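Side-chain contacts in monosaccharide ABC transporter substrate-binding protein, CUT2 family (Acidothermus cellulolyticus, PDB 4RU1), which binds myo-inositol and probably hands it, or a related solute, to an ABC transporter as the solute-binding component: residues 109-114 with 124-129; 132-137 with 247-252; 145-150 with 192-197; 235-240 with 298-303. All blocks are in the same frame, centred on the assembly; numbering follows the deposited sequence.

Contact 1. Residues 109-114 with 124-129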
loop_
_atom_site.group_PDB
_atom_site.type_symbol
_atom_site.label_atom_id
_atom_site.label_comp_id
_atom_site.label_asym_id
_atom_site.label_seq_id
_atom_site.Cartn_x
_atom_site.Cartn_y
_atom_site.Cartn_z
ATOM N N ALA A 109 6.364 0.632 0.227
ATOM C CA ALA A 109 6.740 0.366 1.595
ATOM C C ALA A 109 8.168 0.715 1.817
ATOM O O ALA A 109 8.996 0.373 1.006
ATOM C CB ALA A 109 6.507 -1.060 1.948
ATOM N N GLY A 110 8.466 1.264 2.998
ATOM C CA GLY A 110 9.822 1.605 3.447
ATOM C C GLY A 110 10.188 3.079 3.351
ATOM O O GLY A 110 11.332 3.382 3.114
ATOM N N ILE A 111 9.238 3.987 3.517
ATOM C CA ILE A 111 9.491 5.398 3.307
ATOM C C ILE A 111 10.606 5.915 4.283
ATOM O O ILE A 111 11.339 6.794 3.918
ATOM C CB ILE A 111 8.195 6.236 3.448
ATOM C CG1 ILE A 111 8.443 7.685 2.990
ATOM C CG2 ILE A 111 7.681 6.245 4.922
ATOM C CD1 ILE A 111 7.179 8.493 2.877
ATOM N N ASP A 112 10.702 5.334 5.489
ATOM C CA ASP A 112 11.718 5.708 6.504
ATOM C C ASP A 112 13.122 5.086 6.273
ATOM O O ASP A 112 14.125 5.496 6.891
ATOM C CB ASP A 112 11.220 5.262 7.900
ATOM C CG ASP A 112 9.815 5.785 8.249
ATOM O OD1 ASP A 112 9.509 6.981 8.001
ATOM O OD2 ASP A 112 9.021 4.981 8.815
ATOM N N GLN A 113 13.205 4.089 5.405
ATOM C CA GLN A 113 14.436 3.295 5.235
ATOM C C GLN A 113 15.074 3.304 3.847
ATOM O O GLN A 113 16.145 2.722 3.641
ATOM C CB GLN A 113 14.120 1.863 5.619
ATOM C CG GLN A 113 13.728 1.720 7.064
ATOM C CD GLN A 113 12.259 1.882 7.347
ATOM O OE1 GLN A 113 11.394 1.817 6.434
ATOM N NE2 GLN A 113 11.949 2.069 8.610
ATOM N N TRP A 114 14.435 3.897 2.841
ATOM C CA TRP A 114 14.967 3.760 1.485
ATOM C C TRP A 114 16.267 4.535 1.341
ATOM O O TRP A 114 17.162 4.090 0.648
ATOM C CB TRP A 114 13.961 4.221 0.392
ATOM C CG TRP A 114 13.598 5.635 0.492
ATOM C CD1 TRP A 114 12.641 6.150 1.252
ATOM C CD2 TRP A 114 14.271 6.749 -0.135
ATOM N NE1 TRP A 114 12.644 7.517 1.158
ATOM C CE2 TRP A 114 13.600 7.909 0.247
ATOM C CE3 TRP A 114 15.276 6.854 -1.100
ATOM C CZ2 TRP A 114 14.022 9.166 -0.177
ATOM C CZ3 TRP A 114 15.698 8.073 -1.476
ATOM C CH2 TRP A 114 15.066 9.217 -1.051
ATOM N N GLY A 124 5.365 6.946 -2.671
ATOM C CA GLY A 124 4.255 6.429 -1.902
ATOM C C GLY A 124 3.724 7.418 -0.974
ATOM O O GLY A 124 4.054 8.616 -1.037
ATOM N N GLN A 125 2.971 6.941 0.007
ATOM C CA GLN A 125 2.433 7.867 0.997
ATOM C C GLN A 125 3.074 7.633 2.341
ATOM O O GLN A 125 3.549 6.506 2.666
ATOM C CB GLN A 125 0.900 7.819 1.002
ATOM C CG GLN A 125 0.176 7.176 2.136
ATOM C CD GLN A 125 -1.258 6.827 1.849
ATOM O OE1 GLN A 125 -1.902 7.500 1.053
ATOM N NE2 GLN A 125 -1.749 5.792 2.482
ATOM N N ASP A 126 3.126 8.699 3.134
ATOM C CA ASP A 126 3.744 8.639 4.409
ATOM C C ASP A 126 2.686 8.039 5.308
ATOM O O ASP A 126 1.635 8.651 5.544
ATOM C CB ASP A 126 4.133 10.069 4.874
ATOM C CG ASP A 126 4.819 10.061 6.262
ATOM O OD1 ASP A 126 4.455 9.262 7.147
ATOM O OD2 ASP A 126 5.695 10.903 6.515
ATOM N N GLU A 127 2.937 6.818 5.719
ATOM C CA GLU A 127 1.916 6.025 6.341
ATOM C C GLU A 127 1.629 6.445 7.806
ATOM O O GLU A 127 0.507 6.309 8.294
ATOM C CB GLU A 127 2.231 4.534 6.253
ATOM C CG GLU A 127 2.308 3.950 4.836
ATOM C CD GLU A 127 1.006 4.019 4.028
ATOM O OE1 GLU A 127 -0.001 4.555 4.506
ATOM O OE2 GLU A 127 1.054 3.534 2.871
ATOM N N THR A 128 2.672 6.824 8.557
ATOM C CA THR A 128 2.492 7.486 9.859
ATOM C C THR A 128 1.587 8.719 9.733
ATOM O O THR A 128 0.633 8.858 10.479
ATOM C CB THR A 128 3.826 7.818 10.509
ATOM O OG1 THR A 128 4.566 6.582 10.667
ATOM C CG2 THR A 128 3.584 8.389 11.842
ATOM N N VAL A 129 1.884 9.593 8.760
ATOM C CA VAL A 129 1.018 10.769 8.566
ATOM C C VAL A 129 -0.397 10.356 8.195
ATOM O O VAL A 129 -1.388 10.904 8.699
ATOM C CB VAL A 129 1.582 11.694 7.474
ATOM C CG1 VAL A 129 0.617 12.831 7.159
ATOM C CG2 VAL A 129 2.887 12.260 7.953
HETATM O O HOH W 1 6.780 8.080 8.142
#
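Ile-111 reaches across to Asp-126 with the far end of its side chain. Its CD1 lies 3.8 Å from Asp-126 CA and 4.0 Å from Asp-126 CB. The two side chains cross at about a right angle. CG1 of Ile-111 stands anti to the backbone N (chi1 -170°), and the next torsion is also extended. This straight arm carries CD1 over to the other segment. The same methyl lies 4.1 Å from Gln-125 O.

Asp-126 is the N-cap residue of helix 127-140. Its OD1 accepts from Val-129 N at 3.1 Å, a side-chain cap on the first turn. The N-H points almost straight at OD1 but comes from well above the carboxylate plane. A water donates to the same OD1 and also to Asp-112 OD1. It thus bridges two carboxylates whose OD1 atoms are 5.6 Å apart. Two like charges would probably repel, and the shared water probably eases this. Asp-112 has a second conformer, so the bridge may not always be present.

Gln-125 turns away from Ile-111. Its NE2 donates to Glu-127 OE1 at 2.9 Å, nearly straight and in the amide plane. Arg-161 NE, from a pocket residue, forms a salt bridge with the same OE1, so two N-H groups grip this oxygen.

Segment 109-114 lies in the loop that follows strand 104-107 and leads to helix 114-117. Segment 124-129 carries the chain from strand 121-124 of the parallel sheet into helix 127-140, which packs on the other, mixed sheet. This crossing lies beside the inositol pocket. Ile-111 also touches Ala-279, just before strand 280-281, while Glu-127 and Thr-128 pack on helix 156-168.

Contact 2. Residues 132-137 with 247-252. With INS (1,2,3,4,5,6-hexahydroxy-cyclohexane), chain M.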
loop_
_atom_site.group_PDB
_atom_site.type_symbol
_atom_site.label_atom_id
_atom_site.label_comp_id
_atom_site.label_asym_id
_atom_site.label_seq_id
_atom_site.Cartn_x
_atom_site.Cartn_y
_atom_site.Cartn_z
ATOM N N GLN A 132 -2.014 9.152 11.417
ATOM C CA GLN A 132 -2.280 10.316 12.284
ATOM C C GLN A 132 -3.470 11.088 11.780
ATOM O O GLN A 132 -4.290 11.498 12.573
ATOM C CB GLN A 132 -1.039 11.244 12.333
ATOM C CG GLN A 132 0.143 10.624 13.053
ATOM C CD GLN A 132 1.476 11.301 12.758
ATOM O OE1 GLN A 132 1.638 11.924 11.717
ATOM N NE2 GLN A 132 2.417 11.248 13.692
ATOM N N ALA A 133 -3.575 11.269 10.466
ATOM C CA ALA A 133 -4.752 11.946 9.919
ATOM C C ALA A 133 -6.057 11.149 10.134
ATOM O O ALA A 133 -7.088 11.719 10.346
ATOM C CB ALA A 133 -4.539 12.179 8.434
ATOM N N ALA A 134 -5.961 9.819 9.988
ATOM C CA ALA A 134 -7.160 8.976 10.151
ATOM C C ALA A 134 -7.614 9.020 11.640
ATOM O O ALA A 134 -8.793 9.010 11.940
ATOM C CB ALA A 134 -6.837 7.511 9.741
ATOM N N GLY A 135 -6.692 9.037 12.583
ATOM C CA GLY A 135 -7.050 9.062 14.015
ATOM C C GLY A 135 -7.780 10.353 14.371
ATOM O O GLY A 135 -8.819 10.304 14.965
ATOM N N ALA A 136 -7.287 11.472 13.843
ATOM C CA ALA A 136 -7.877 12.771 14.096
ATOM C C ALA A 136 -9.232 12.870 13.420
ATOM O O ALA A 136 -10.183 13.365 14.012
ATOM C CB ALA A 136 -6.948 13.878 13.568
ATOM N N ARG A 137 -9.344 12.383 12.198
ATOM C CA ARG A 137 -10.592 12.384 11.511
ATOM C C ARG A 137 -11.602 11.515 12.264
ATOM O O ARG A 137 -12.755 11.904 12.459
ATOM C CB ARG A 137 -10.458 11.920 10.075
ATOM C CG ARG A 137 -11.745 12.163 9.298
ATOM C CD ARG A 137 -11.588 11.723 7.857
ATOM N NE ARG A 137 -12.832 11.757 7.108
ATOM C CZ ARG A 137 -13.024 12.416 5.959
ATOM N NH1 ARG A 137 -12.038 13.140 5.437
ATOM N NH2 ARG A 137 -14.202 12.319 5.337
ATOM N N TRP A 247 -15.181 6.363 4.602
ATOM C CA TRP A 247 -14.227 7.019 3.752
ATOM C C TRP A 247 -13.189 5.993 3.372
ATOM O O TRP A 247 -13.137 4.922 3.978
ATOM C CB TRP A 247 -13.597 8.240 4.427
ATOM C CG TRP A 247 -13.256 8.067 5.866
ATOM C CD1 TRP A 247 -13.961 8.577 6.919
ATOM C CD2 TRP A 247 -12.088 7.428 6.446
ATOM N NE1 TRP A 247 -13.338 8.300 8.094
ATOM C CE2 TRP A 247 -12.201 7.555 7.856
ATOM C CE3 TRP A 247 -11.013 6.684 5.922
ATOM C CZ2 TRP A 247 -11.233 7.010 8.750
ATOM C CZ3 TRP A 247 -10.059 6.128 6.847
ATOM C CH2 TRP A 247 -10.185 6.323 8.225
ATOM N N ALA A 248 -12.388 6.326 2.357
ATOM C CA ALA A 248 -11.237 5.490 1.900
ATOM C C ALA A 248 -10.106 6.446 1.704
ATOM O O ALA A 248 -10.296 7.542 1.178
ATOM C CB ALA A 248 -11.541 4.764 0.623
ATOM N N ILE A 249 -8.925 6.049 2.104
ATOM C CA ILE A 249 -7.710 6.814 1.914
ATOM C C ILE A 249 -7.008 6.328 0.655
ATOM O O ILE A 249 -6.593 5.160 0.575
ATOM C CB ILE A 249 -6.760 6.704 3.110
ATOM C CG1 ILE A 249 -7.457 7.226 4.402
ATOM C CG2 ILE A 249 -5.476 7.394 2.828
ATOM C CD1 ILE A 249 -6.700 6.934 5.686
ATOM N N ASP A 250 -6.843 7.207 -0.315
ATOM C CA ASP A 250 -6.204 6.870 -1.572
ATOM C C ASP A 250 -4.706 7.202 -1.502
ATOM O O ASP A 250 -4.343 8.322 -1.120
ATOM C CB ASP A 250 -6.872 7.721 -2.644
ATOM C CG ASP A 250 -6.502 7.355 -4.050
ATOM O OD1 ASP A 250 -5.786 6.341 -4.370
ATOM O OD2 ASP A 250 -6.964 8.143 -4.902
ATOM N N GLN A 251 -3.915 6.189 -1.830
ATOM C CA GLN A 251 -2.462 6.294 -1.984
ATOM C C GLN A 251 -1.988 6.281 -3.420
ATOM O O GLN A 251 -0.771 6.333 -3.687
ATOM C CB GLN A 251 -1.685 5.215 -1.203
ATOM C CG GLN A 251 -1.873 3.813 -1.756
ATOM C CD GLN A 251 -1.021 2.751 -1.051
ATOM O OE1 GLN A 251 -1.548 1.755 -0.475
ATOM N NE2 GLN A 251 0.276 2.915 -1.150
ATOM N N GLN A 252 -2.933 6.146 -4.354
ATOM C CA GLN A 252 -2.675 6.125 -5.808
ATOM C C GLN A 252 -1.627 5.096 -6.183
ATOM O O GLN A 252 -0.541 5.417 -6.710
ATOM C CB GLN A 252 -2.351 7.497 -6.356
ATOM C CG GLN A 252 -3.451 8.510 -6.159
ATOM C CD GLN A 252 -3.052 9.821 -6.769
ATOM O OE1 GLN A 252 -2.208 10.564 -6.163
ATOM N NE2 GLN A 252 -3.485 10.053 -7.978
HETATM C C1 INS M . -1.804 -1.568 0.762
HETATM C C2 INS M . -2.482 -2.890 1.086
HETATM C C3 INS M . -1.647 -4.034 0.513
HETATM C C4 INS M . -0.188 -3.967 0.908
HETATM C C5 INS M . 0.440 -2.670 0.509
HETATM C C6 INS M . -0.304 -1.473 1.034
HETATM O O1 INS M . -2.494 -0.440 1.324
HETATM O O2 INS M . -2.435 -3.011 2.518
HETATM O O3 INS M . -2.237 -5.243 1.030
HETATM O O4 INS M . 0.552 -5.073 0.332
HETATM O O5 INS M . 1.796 -2.542 0.991
HETATM O O6 INS M . 0.260 -0.231 0.521
#
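Helix 127-140 packs here against strand 248-250 of the mixed sheet, and the strand leads on to the inositol pocket. Arg-137 and Trp-247 carry most of the contact. Arg-137 leaves the helix with CG anti to the backbone N (chi1 -170°), and its chain stays extended to NE. The two side chains run past each other in opposite directions, with Arg-137 over one indole face. CD lies above the five-membered ring in a CH-pi contact, 4.1 Å from the centroid. NE comes within 3.4 Å of Trp-247 CD1. The guanidinium makes an off-centre cation-pi contact, with CZ 4.6 Å from the same centroid. Its plane is tilted 62° from the indole, so the two groups are not stacked flat.

Salt bridges to Glu-141 and Asp-288 hold the guanidinium. Glu-141 also accepts from Trp-247 NE1, so one carboxylate ties both partners together.

Ala-134 CB touches Trp-247 CH2 at 3.9 Å and Ile-249 CD1 at 4.1 Å.

At the end of the strand, Asp-250 OD1 accepts from Gln-252 N in an Asx turn. Gln-251 OE1 accepts from O6 of the inositol at 2.9 Å. Gln-251 NE2 is hydrogen-bonded to Glu-256 OE2, which helps position the amide. Helix-covered sheets whose strand ends line a cleft between two alpha/beta domains are the layout of the periplasmic-binding-protein fold.

Contact 3. Residues 145-150 with 192-197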
loop_
_atom_site.group_PDB
_atom_site.type_symbol
_atom_site.label_atom_id
_atom_site.label_comp_id
_atom_site.label_asym_id
_atom_site.label_seq_id
_atom_site.Cartn_x
_atom_site.Cartn_y
_atom_site.Cartn_z
ATOM N N HIS A 145 -14.034 4.152 20.029
ATOM C CA HIS A 145 -13.272 2.933 20.170
ATOM C C HIS A 145 -12.988 2.334 18.790
ATOM O O HIS A 145 -13.822 1.697 18.175
ATOM C CB HIS A 145 -13.953 1.930 21.097
ATOM C CG HIS A 145 -13.140 0.691 21.304
ATOM N ND1 HIS A 145 -13.538 -0.373 22.075
ATOM C CD2 HIS A 145 -11.887 0.383 20.871
ATOM C CE1 HIS A 145 -12.601 -1.305 22.060
ATOM N NE2 HIS A 145 -11.599 -0.881 21.309
ATOM N N VAL A 146 -11.753 2.575 18.317
ATOM C CA VAL A 146 -11.375 2.051 16.999
ATOM C C VAL A 146 -10.646 0.698 17.057
ATOM O O VAL A 146 -9.866 0.447 17.980
ATOM C CB VAL A 146 -10.473 3.060 16.263
ATOM C CG1 VAL A 146 -9.160 3.282 16.976
ATOM C CG2 VAL A 146 -10.224 2.634 14.799
ATOM N N LEU A 147 -10.984 -0.193 16.110
ATOM C CA LEU A 147 -10.267 -1.441 15.844
ATOM C C LEU A 147 -9.532 -1.289 14.560
ATOM O O LEU A 147 -10.155 -1.089 13.477
ATOM C CB LEU A 147 -11.303 -2.544 15.705
ATOM C CG LEU A 147 -10.728 -3.898 15.424
ATOM C CD1 LEU A 147 -9.913 -4.393 16.593
ATOM C CD2 LEU A 147 -11.833 -4.912 15.114
ATOM N N CYS A 148 -8.209 -1.382 14.626
ATOM C CA CYS A 148 -7.380 -1.337 13.410
ATOM C C CYS A 148 -7.032 -2.768 13.036
ATOM O O CYS A 148 -6.527 -3.511 13.884
ATOM C CB CYS A 148 -6.098 -0.611 13.684
ATOM S SG CYS A 148 -6.330 1.164 13.703
ATOM N N VAL A 149 -7.335 -3.172 11.803
ATOM C CA VAL A 149 -7.192 -4.572 11.347
ATOM C C VAL A 149 -6.017 -4.633 10.429
ATOM O O VAL A 149 -5.972 -3.885 9.469
ATOM C CB VAL A 149 -8.465 -5.105 10.706
ATOM C CG1 VAL A 149 -8.257 -6.556 10.222
ATOM C CG2 VAL A 149 -9.617 -5.018 11.709
ATOM N N LEU A 150 -5.046 -5.472 10.762
ATOM C CA LEU A 150 -3.807 -5.618 9.977
ATOM C C LEU A 150 -3.762 -6.997 9.366
ATOM O O LEU A 150 -3.866 -7.979 10.105
ATOM C CB LEU A 150 -2.538 -5.449 10.853
ATOM C CG LEU A 150 -2.445 -4.109 11.533
ATOM C CD1 LEU A 150 -2.899 -4.211 12.978
ATOM C CD2 LEU A 150 -0.982 -3.628 11.517
ATOM N N ALA A 192 -16.145 -12.030 15.358
ATOM C CA ALA A 192 -15.953 -12.482 16.744
ATOM C C ALA A 192 -15.464 -11.335 17.634
ATOM O O ALA A 192 -16.003 -11.105 18.705
ATOM C CB ALA A 192 -15.033 -13.702 16.769
ATOM N N LYS A 193 -14.495 -10.566 17.164
ATOM C CA LYS A 193 -13.957 -9.475 17.928
ATOM C C LYS A 193 -15.050 -8.440 18.163
ATOM O O LYS A 193 -15.206 -7.928 19.257
ATOM C CB LYS A 193 -12.737 -8.868 17.218
ATOM C CG LYS A 193 -12.193 -7.659 17.937
ATOM C CD LYS A 193 -11.240 -8.033 19.074
ATOM C CE LYS A 193 -11.556 -7.268 20.358
ATOM N NZ LYS A 193 -12.775 -7.743 21.069
ATOM N N LEU A 194 -15.858 -8.141 17.127
ATOM C CA LEU A 194 -16.946 -7.168 17.292
ATOM C C LEU A 194 -18.002 -7.650 18.293
ATOM O O LEU A 194 -18.535 -6.834 19.102
ATOM C CB LEU A 194 -17.621 -6.881 15.922
ATOM C CG LEU A 194 -16.645 -6.162 14.987
ATOM C CD1 LEU A 194 -17.260 -5.929 13.601
ATOM C CD2 LEU A 194 -16.102 -4.831 15.527
ATOM N N LYS A 195 -18.363 -8.929 18.219
ATOM C CA LYS A 195 -19.376 -9.484 19.148
ATOM C C LYS A 195 -18.877 -9.459 20.593
ATOM O O LYS A 195 -19.617 -9.272 21.563
ATOM C CB LYS A 195 -19.687 -10.971 18.734
ATOM C CG LYS A 195 -20.780 -11.134 17.726
ATOM C CD LYS A 195 -21.335 -12.562 17.748
ATOM C CE LYS A 195 -22.346 -12.757 18.874
ATOM N NZ LYS A 195 -23.128 -14.009 18.696
ATOM N N GLN A 196 -17.585 -9.709 20.740
ATOM C CA GLN A 196 -16.984 -9.809 22.061
ATOM C C GLN A 196 -16.881 -8.458 22.698
ATOM O O GLN A 196 -16.809 -8.384 23.904
ATOM C CB GLN A 196 -15.627 -10.517 21.941
ATOM C CG GLN A 196 -15.801 -11.993 21.626
ATOM C CD GLN A 196 -14.586 -12.778 21.040
ATOM O OE1 GLN A 196 -13.492 -12.274 20.830
ATOM N NE2 GLN A 196 -14.859 -14.036 20.715
ATOM N N ASP A 197 -16.723 -7.418 21.897
ATOM C CA ASP A 197 -16.640 -6.081 22.445
ATOM C C ASP A 197 -17.527 -5.091 21.656
ATOM O O ASP A 197 -17.080 -4.394 20.678
ATOM C CB ASP A 197 -15.205 -5.565 22.425
ATOM C CG ASP A 197 -15.033 -4.329 23.248
ATOM O OD1 ASP A 197 -16.040 -3.738 23.692
ATOM O OD2 ASP A 197 -13.881 -3.907 23.409
#
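Lys-193 is the first residue of the helical segment to meet the strand, where it touches Leu-147. The contact is made by its aliphatic part: CG lies 4.0 Å from Leu-147 CD2. CG is anti to the backbone N (chi1 176°), which sends the chain toward the strand. The chain then bends at each later torsion. The two side chains cross obliquely. NZ ends 7.0 Å from His-145 NE2, so the amine makes no direct contact with the imidazole. A second conformer of this lysine exists, and its outer part is therefore less certain.

Leu-194 comes next. Its CB does not point at the strand, but the branch end reaches it. CD2 packs on the same Leu-147 methyl, CD2, at 4.3 Å. Leu-147 thus puts one branch against two consecutive helix residues. Leu-194 also lies on Val-203 and Ile-200.

Asp-197 is the first residue beyond the helix. Its side chain comes from the opposite direction to that of His-145. OD2 sits at the edge of the imidazole, in the ring plane, 3.2 Å from His-145 CE1. The ring and carboxylate planes are 61° apart. The two groups also share a partner: Ser-199 OG is hydrogen-bonded to both His-145 ND1 and Asp-197 OD1. The other nitrogen, NE2, is hydrogen-bonded to Thr-174 OG1. The imidazole is held at both nitrogens, which fixes its rotation.

This is the helix-on-sheet packing of an alpha/beta domain, as in the periplasmic-binding-protein fold. Strand 145-150 lies between the parallel strands 172-177 and 202-205 of the mixed sheet. Helix 183-196 covers one side of it at this point, and Cys-148 faces helix 156-168 on the other.

Contact 4. Residues 235-240 with 298-303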
loop_
_atom_site.group_PDB
_atom_site.type_symbol
_atom_site.label_atom_id
_atom_site.label_comp_id
_atom_site.label_asym_id
_atom_site.label_seq_id
_atom_site.Cartn_x
_atom_site.Cartn_y
_atom_site.Cartn_z
ATOM N N GLN A 235 -15.283 -2.223 -5.649
ATOM C CA GLN A 235 -16.482 -2.139 -4.824
ATOM C C GLN A 235 -16.595 -0.901 -3.920
ATOM O O GLN A 235 -17.665 -0.548 -3.451
ATOM C CB GLN A 235 -16.575 -3.401 -3.959
ATOM C CG GLN A 235 -16.774 -4.675 -4.777
ATOM C CD GLN A 235 -16.524 -5.905 -3.949
ATOM O OE1 GLN A 235 -17.446 -6.618 -3.562
ATOM N NE2 GLN A 235 -15.272 -6.143 -3.649
ATOM N N VAL A 236 -15.450 -0.274 -3.632
ATOM C CA VAL A 236 -15.393 0.807 -2.669
ATOM C C VAL A 236 -16.230 2.043 -3.025
ATOM O O VAL A 236 -16.903 2.576 -2.193
ATOM C CB VAL A 236 -13.914 1.143 -2.398
ATOM C CG1 VAL A 236 -13.794 2.435 -1.618
ATOM C CG2 VAL A 236 -13.289 0.018 -1.566
ATOM N N PRO A 237 -16.189 2.530 -4.255
ATOM C CA PRO A 237 -16.994 3.694 -4.579
ATOM C C PRO A 237 -18.482 3.584 -4.188
ATOM O O PRO A 237 -18.987 4.474 -3.528
ATOM C CB PRO A 237 -16.790 3.846 -6.087
ATOM C CG PRO A 237 -15.412 3.362 -6.265
ATOM C CD PRO A 237 -15.339 2.128 -5.391
ATOM N N ALA A 238 -19.130 2.505 -4.609
ATOM C CA ALA A 238 -20.533 2.216 -4.204
ATOM C C ALA A 238 -20.730 2.206 -2.722
ATOM O O ALA A 238 -21.739 2.734 -2.187
ATOM C CB ALA A 238 -20.970 0.895 -4.772
ATOM N N GLU A 239 -19.766 1.576 -2.048
ATOM C CA GLU A 239 -19.770 1.480 -0.598
ATOM C C GLU A 239 -19.705 2.825 0.091
ATOM O O GLU A 239 -20.357 3.044 1.113
ATOM C CB GLU A 239 -18.669 0.498 -0.112
ATOM C CG GLU A 239 -19.075 -0.899 -0.473
ATOM C CD GLU A 239 -17.955 -1.889 -0.498
ATOM O OE1 GLU A 239 -16.746 -1.544 -0.440
ATOM O OE2 GLU A 239 -18.281 -3.060 -0.660
ATOM N N ILE A 240 -18.920 3.757 -0.413
ATOM C CA ILE A 240 -18.926 5.130 0.108
ATOM C C ILE A 240 -20.269 5.831 -0.186
ATOM O O ILE A 240 -20.868 6.407 0.669
ATOM C CB ILE A 240 -17.773 5.947 -0.526
ATOM C CG1 ILE A 240 -16.405 5.424 -0.032
ATOM C CG2 ILE A 240 -17.839 7.397 -0.197
ATOM C CD1 ILE A 240 -15.203 5.891 -0.831
ATOM N N PHE A 298 -13.083 5.262 -12.454
ATOM C CA PHE A 298 -11.697 4.812 -12.558
ATOM C C PHE A 298 -11.397 3.606 -11.631
ATOM O O PHE A 298 -10.758 2.600 -12.014
ATOM C CB PHE A 298 -10.692 5.950 -12.278
ATOM C CG PHE A 298 -10.701 7.077 -13.277
ATOM C CD1 PHE A 298 -10.625 6.847 -14.630
ATOM C CD2 PHE A 298 -10.714 8.380 -12.837
ATOM C CE1 PHE A 298 -10.601 7.909 -15.528
ATOM C CE2 PHE A 298 -10.718 9.441 -13.704
ATOM C CZ PHE A 298 -10.633 9.208 -15.064
ATOM N N ALA A 299 -11.863 3.722 -10.391
ATOM C CA ALA A 299 -11.800 2.590 -9.429
ATOM C C ALA A 299 -12.541 1.356 -9.948
ATOM O O ALA A 299 -12.048 0.215 -9.867
ATOM C CB ALA A 299 -12.320 3.040 -8.071
ATOM N N GLU A 300 -13.707 1.588 -10.539
ATOM C CA GLU A 300 -14.534 0.480 -11.029
ATOM C C GLU A 300 -13.913 -0.257 -12.250
ATOM O O GLU A 300 -14.187 -1.429 -12.457
ATOM C CB GLU A 300 -15.973 0.959 -11.257
ATOM C CG GLU A 300 -16.813 1.070 -9.942
ATOM C CD GLU A 300 -18.002 2.044 -10.041
ATOM O OE1 GLU A 300 -18.273 2.546 -11.150
ATOM O OE2 GLU A 300 -18.650 2.363 -9.005
ATOM N N ARG A 301 -12.988 0.394 -13.006
ATOM C CA ARG A 301 -12.213 -0.293 -14.042
ATOM C C ARG A 301 -10.864 -0.799 -13.549
ATOM O O ARG A 301 -10.016 -1.228 -14.335
ATOM C CB ARG A 301 -12.036 0.637 -15.240
ATOM C CG ARG A 301 -10.961 1.702 -15.074
ATOM C CD ARG A 301 -11.085 2.842 -16.059
ATOM N NE ARG A 301 -9.834 3.597 -16.093
ATOM C CZ ARG A 301 -9.606 4.634 -16.894
ATOM N NH1 ARG A 301 -10.575 5.063 -17.714
ATOM N NH2 ARG A 301 -8.409 5.257 -16.852
ATOM N N GLY A 302 -10.605 -0.696 -12.249
ATOM C CA GLY A 302 -9.379 -1.254 -11.672
ATOM C C GLY A 302 -8.145 -0.403 -11.882
ATOM O O GLY A 302 -7.039 -0.913 -11.736
ATOM N N THR A 303 -8.275 0.913 -12.147
ATOM C CA THR A 303 -7.048 1.670 -12.416
ATOM C C THR A 303 -6.823 2.680 -11.336
ATOM O O THR A 303 -5.861 3.447 -11.436
ATOM C CB THR A 303 -7.004 2.372 -13.816
ATOM O OG1 THR A 303 -8.097 3.254 -13.909
ATOM C CG2 THR A 303 -7.069 1.320 -14.932
HETATM O O HOH W 2 -18.344 0.612 -6.761
#
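Pro-237 and Ala-299 form the apolar centre of this contact between helices 236-241 and 293-300. Pro-237 CG lies 3.6 Å from Ala-299 CB, and CD of the same ring is at 4.1 Å from that methyl. The proline thus lays the CG-CD edge of its ring on the alanine methyl. Beside it, Glu-300 OE2 comes to 3.8 Å from Pro-237 CB. The glutamate gets there with CG anti to its carbonyl carbon (chi1 -79°) and an extended chain beyond.

A water joins the two segments next to this packing. It accepts from Ala-238 N at 3.0 Å and donates to Glu-300 OE2 at 2.9 Å. The other oxygen, OE1, forms a salt bridge with Lys-297.

Helix 293-300 ends here in a Schellman motif, with Gly-302 at positive phi. Thr-303 N bonds to Phe-298 O, and Gly-302 N bonds to Ala-299 O.

Further out, Arg-301 NE donates to Thr-303 OG1 at 2.8 Å. Phe-298 CD1 sits over the centre of the Arg-301 guanidinium. On the other segment, Val-236 and Ile-240 pack on Ala-248 of strand 248-250, and Glu-239 OE1 is hydrogen-bonded to Gln-212 NE2 of helix 208-220.

Contacts 1 and 2 share helix 127-140, with centres 14 Å apart. They touch through Gln-125, whose OE1 lies 3.2 Å from Gln-251 CB. This pair is closest to the bound inositol: contact 2 supplies Gln-251, and the Gln-125 side chain of contact 1 is about 6 Å from the ligand. Contact 4 adjoins contact 2, with Val-236 CG1 3.9 Å from Ala-248 CB, and the centres are about 17 Å apart. Contact 3 touches none of the others. Its centre is about 19 Å from that of contact 2, yet both reach the same mixed sheet. Contacts 1 and 4 lie on opposite sides of the chain's centre.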